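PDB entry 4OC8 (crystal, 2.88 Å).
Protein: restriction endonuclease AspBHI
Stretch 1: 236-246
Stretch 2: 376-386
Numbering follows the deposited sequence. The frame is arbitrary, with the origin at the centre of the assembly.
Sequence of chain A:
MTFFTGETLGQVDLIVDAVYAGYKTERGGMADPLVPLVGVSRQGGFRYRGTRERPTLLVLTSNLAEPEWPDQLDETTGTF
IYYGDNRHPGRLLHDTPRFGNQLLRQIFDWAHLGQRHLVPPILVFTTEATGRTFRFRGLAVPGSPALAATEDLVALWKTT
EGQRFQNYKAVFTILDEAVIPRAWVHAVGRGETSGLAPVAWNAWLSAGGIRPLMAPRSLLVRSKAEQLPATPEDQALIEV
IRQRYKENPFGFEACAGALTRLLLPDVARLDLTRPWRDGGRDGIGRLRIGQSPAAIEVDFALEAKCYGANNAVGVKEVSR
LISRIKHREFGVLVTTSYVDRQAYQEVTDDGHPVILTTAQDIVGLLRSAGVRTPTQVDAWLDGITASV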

# COMPACT_ATOMS: atom_id res chain seq x y z
N ALA A 236 8.88 28.41 -6.75
CA ALA A 236 8.47 29.32 -5.69
C ALA A 236 7.74 28.56 -4.58
O ALA A 236 7.96 28.82 -3.39
N LEU A 237 6.89 27.62 -4.99
CA LEU A 237 6.17 26.78 -4.03
C LEU A 237 7.11 26.02 -3.09
O LEU A 237 6.90 26.03 -1.87
N ILE A 238 8.13 25.37 -3.64
CA ILE A 238 9.10 24.64 -2.82
C ILE A 238 9.92 25.61 -1.96
O ILE A 238 10.28 25.31 -0.80
N GLU A 239 10.20 26.77 -2.53
CA GLU A 239 10.95 27.79 -1.82
C GLU A 239 10.22 28.27 -0.57
O GLU A 239 10.85 28.52 0.46
N VAL A 240 8.89 28.38 -0.65
CA VAL A 240 8.10 28.76 0.52
C VAL A 240 8.33 27.76 1.66
O VAL A 240 8.49 28.15 2.83
N ILE A 241 8.37 26.49 1.30
CA ILE A 241 8.64 25.43 2.27
C ILE A 241 10.04 25.56 2.86
O ILE A 241 10.18 25.57 4.09
N ARG A 242 11.06 25.68 2.01
CA ARG A 242 12.44 25.86 2.48
C ARG A 242 12.56 27.04 3.45
O ARG A 242 13.33 27.00 4.41
N GLN A 243 11.80 28.10 3.17
CA GLN A 243 11.81 29.29 4.01
C GLN A 243 11.10 29.07 5.34
O GLN A 243 11.50 29.61 6.36
N ARG A 244 10.03 28.29 5.32
CA ARG A 244 9.25 28.05 6.53
C ARG A 244 10.07 27.39 7.65
O ARG A 244 9.84 27.64 8.83
N TYR A 245 11.04 26.56 7.27
CA TYR A 245 11.76 25.77 8.27
C TYR A 245 13.23 26.15 8.48
O TYR A 245 14.00 25.39 9.07
N LYS A 246 13.60 27.34 8.01
CA LYS A 246 14.97 27.83 8.16
C LYS A 246 15.33 28.12 9.61
O LYS A 246 16.49 28.01 10.00
N GLN A 376 -1.44 29.51 -0.59
CA GLN A 376 -2.01 28.21 -0.26
C GLN A 376 -0.99 27.31 0.44
O GLN A 376 -1.33 26.59 1.37
N VAL A 377 0.26 27.36 -0.02
CA VAL A 377 1.35 26.64 0.64
C VAL A 377 1.49 27.13 2.08
O VAL A 377 1.66 26.32 3.00
N ASP A 378 1.42 28.44 2.26
CA ASP A 378 1.52 29.03 3.59
C ASP A 378 0.41 28.54 4.52
O ASP A 378 0.68 28.12 5.65
N ALA A 379 -0.83 28.58 4.03
CA ALA A 379 -1.97 28.09 4.81
C ALA A 379 -1.82 26.61 5.15
O ALA A 379 -2.12 26.18 6.27
N TRP A 380 -1.34 25.84 4.17
CA TRP A 380 -1.10 24.42 4.34
C TRP A 380 -0.10 24.14 5.46
O TRP A 380 -0.35 23.31 6.34
N LEU A 381 1.02 24.86 5.42
CA LEU A 381 2.05 24.75 6.45
C LEU A 381 1.53 25.17 7.82
O LEU A 381 1.87 24.55 8.84
N ASP A 382 0.72 26.22 7.85
CA ASP A 382 0.07 26.65 9.09
C ASP A 382 -0.74 25.48 9.64
O ASP A 382 -0.70 25.19 10.85
N GLY A 383 -1.46 24.81 8.75
CA GLY A 383 -2.23 23.63 9.09
C GLY A 383 -1.37 22.53 9.69
O GLY A 383 -1.72 21.97 10.73
N ILE A 384 -0.25 22.22 9.05
CA ILE A 384 0.64 21.18 9.55
C ILE A 384 1.15 21.52 10.95
O ILE A 384 1.02 20.71 11.86
N THR A 385 1.73 22.70 11.10
CA THR A 385 2.32 23.11 12.38
C THR A 385 1.28 23.14 13.49
O THR A 385 1.56 22.76 14.63
N ALA A 386 0.07 23.58 13.15
CA ALA A 386 -1.01 23.66 14.14
C ALA A 386 -1.59 22.29 14.49
O ALA A 386 -2.10 22.09 15.59

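The two helices run in broadly the same direction, their axes crossing at -37° and approaching to 9.7 Å, and the contact between them is centred on Val377 and Leu381, one turn apart on the second helix. Both direct their CA-to-CB bonds toward the first helix. Val377, a t rotamer, places CG1 3.7 Å from CG1 of Val240, itself t and pointing toward its partner, and 4.0 Å from CG1 of Ile241. Its other methyl, CG2, meets Leu237 CD2 at 3.6 Å, where the backbones are also nearest, with the CA atoms of Leu237 and Val377 6.7 Å apart. Leu237 starts sideways, but its m,t rotamer brings the end of the side chain nearer.

Leu381 (m,t) fills the next turn. Its CD1 lies 4.3 Å from CG1 of Ile241 and 3.6 Å from CB of Arg244, while its CD2 approaches the edge of the Tyr245 ring, 3.8 Å from Tyr245 CE2. Tyr245 has already left helical geometry, yet with chi1 m its ring reaches back to the contact, and its OH lies 4.0 Å from Thr385 CG2. Ile241, also m,t, extends CD1 to 4.3 Å from CZ3 of Trp380, whose t rotamer carries the indole nearer the first helix.

Arg244 closes the polar edge and has the largest covered area of any residue here. Its t,p,p conformation lays one face of the guanidinium over Leu381 CB, leaving the edge free for two carboxylates. NH1 donates to Asp382 OD1 at 3.0 Å, and NH2 donates to Asp378 OD1 at 3.3 Å; both hydrogen bonds belong to salt bridges. A weak hydrogen bond also joins NH2 of Arg244 to OD1 of Asp382 at 3.3 Å. Asp378 and Asp382, both chi1 m and one turn apart, thus share a single arginine.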

# COMPACT_ATOMS: atom_id res chain seq x y z
CB ALA A 236 7.60 30.43 -6.26
CB LEU A 237 5.27 25.78 -4.76
CG LEU A 237 4.18 26.34 -5.67
CD1 LEU A 237 3.34 25.22 -6.24
CD2 LEU A 237 3.33 27.34 -4.91
CB ILE A 238 10.05 23.77 -3.68
CG1 ILE A 238 9.24 22.76 -4.49
CG2 ILE A 238 11.06 23.04 -2.82
CD1 ILE A 238 8.46 21.79 -3.63
CB GLU A 239 11.29 28.97 -2.74
CG GLU A 239 12.24 29.99 -2.12
CD GLU A 239 13.47 29.34 -1.48
OE1 GLU A 239 14.04 28.40 -2.08
OE2 GLU A 239 13.86 29.79 -0.38
CB VAL A 240 6.59 28.87 0.21
CG1 VAL A 240 5.81 29.18 1.47
CG2 VAL A 240 6.34 29.93 -0.84
CB ILE A 241 8.48 24.02 1.65
CG1 ILE A 241 7.04 23.80 1.19
CG2 ILE A 241 8.87 22.95 2.66
CD1 ILE A 241 6.81 22.47 0.51
CB ARG A 242 13.39 26.09 1.31
CG ARG A 242 13.70 24.88 0.47
CD ARG A 242 14.81 25.22 -0.52
NE ARG A 242 14.80 24.35 -1.69
CZ ARG A 242 14.22 24.67 -2.85
NH1 ARG A 242 13.59 25.83 -2.99
NH2 ARG A 242 14.26 23.82 -3.87
CB GLN A 243 11.19 30.48 3.27
CG GLN A 243 12.07 31.04 2.17
CD GLN A 243 13.42 31.49 2.70
OE1 GLN A 243 13.50 32.41 3.51
NE2 GLN A 243 14.49 30.84 2.24
CB ARG A 244 8.01 27.20 6.22
CG ARG A 244 7.17 26.83 7.43
CD ARG A 244 6.62 28.05 8.13
NE ARG A 244 5.61 28.72 7.33
CZ ARG A 244 4.32 28.79 7.65
NH1 ARG A 244 3.89 28.23 8.78
NH2 ARG A 244 3.47 29.42 6.85
CB TYR A 245 11.61 24.27 7.98
CG TYR A 245 10.18 23.80 8.10
CD1 TYR A 245 9.63 23.53 9.35
CD2 TYR A 245 9.38 23.65 6.98
CE1 TYR A 245 8.32 23.11 9.47
CE2 TYR A 245 8.06 23.22 7.10
CZ TYR A 245 7.54 22.96 8.34
OH TYR A 245 6.24 22.54 8.46
CB LYS A 246 15.20 29.08 7.29
CG LYS A 246 14.36 30.28 7.68
CD LYS A 246 14.45 31.40 6.64
CE LYS A 246 15.86 31.96 6.54
NZ LYS A 246 15.95 33.09 5.57
CB GLN A 376 -2.56 27.52 -1.51
CG GLN A 376 -3.86 28.14 -2.00
CD GLN A 376 -4.33 27.52 -3.30
OE1 GLN A 376 -3.58 26.82 -3.98
NE2 GLN A 376 -5.59 27.78 -3.65
CB VAL A 377 2.70 26.85 -0.09
CG1 VAL A 377 3.82 26.17 0.68
CG2 VAL A 377 2.64 26.32 -1.50
CB ASP A 378 1.50 30.56 3.51
CG ASP A 378 2.89 31.14 3.27
OD1 ASP A 378 3.87 30.57 3.80
OD2 ASP A 378 3.00 32.16 2.56
CB ALA A 379 -3.25 28.33 4.05
CB TRP A 380 -0.60 23.82 3.02
CG TRP A 380 -0.30 22.35 3.10
CD1 TRP A 380 -1.19 21.34 3.25
CD2 TRP A 380 0.99 21.74 3.00
NE1 TRP A 380 -0.54 20.13 3.27
CE2 TRP A 380 0.81 20.35 3.12
CE3 TRP A 380 2.29 22.22 2.82
CZ2 TRP A 380 1.86 19.44 3.06
CZ3 TRP A 380 3.34 21.32 2.77
CH2 TRP A 380 3.12 19.95 2.89
CB LEU A 381 3.28 25.57 6.06
CG LEU A 381 4.08 25.00 4.89
CD1 LEU A 381 5.13 25.98 4.42
CD2 LEU A 381 4.72 23.68 5.27
CB ASP A 382 -0.83 27.86 8.84
CG ASP A 382 -0.04 29.14 8.59
OD1 ASP A 382 1.06 29.29 9.17
OD2 ASP A 382 -0.52 29.99 7.81
CB ILE A 384 1.86 20.98 8.65
CG1 ILE A 384 1.43 20.74 7.20
CG2 ILE A 384 2.72 19.82 9.15
CD1 ILE A 384 2.59 20.63 6.25
CB THR A 385 3.03 24.47 12.29
OG1 THR A 385 2.08 25.48 11.92
CG2 THR A 385 4.15 24.43 11.26
CB ALA A 386 -2.11 24.59 13.65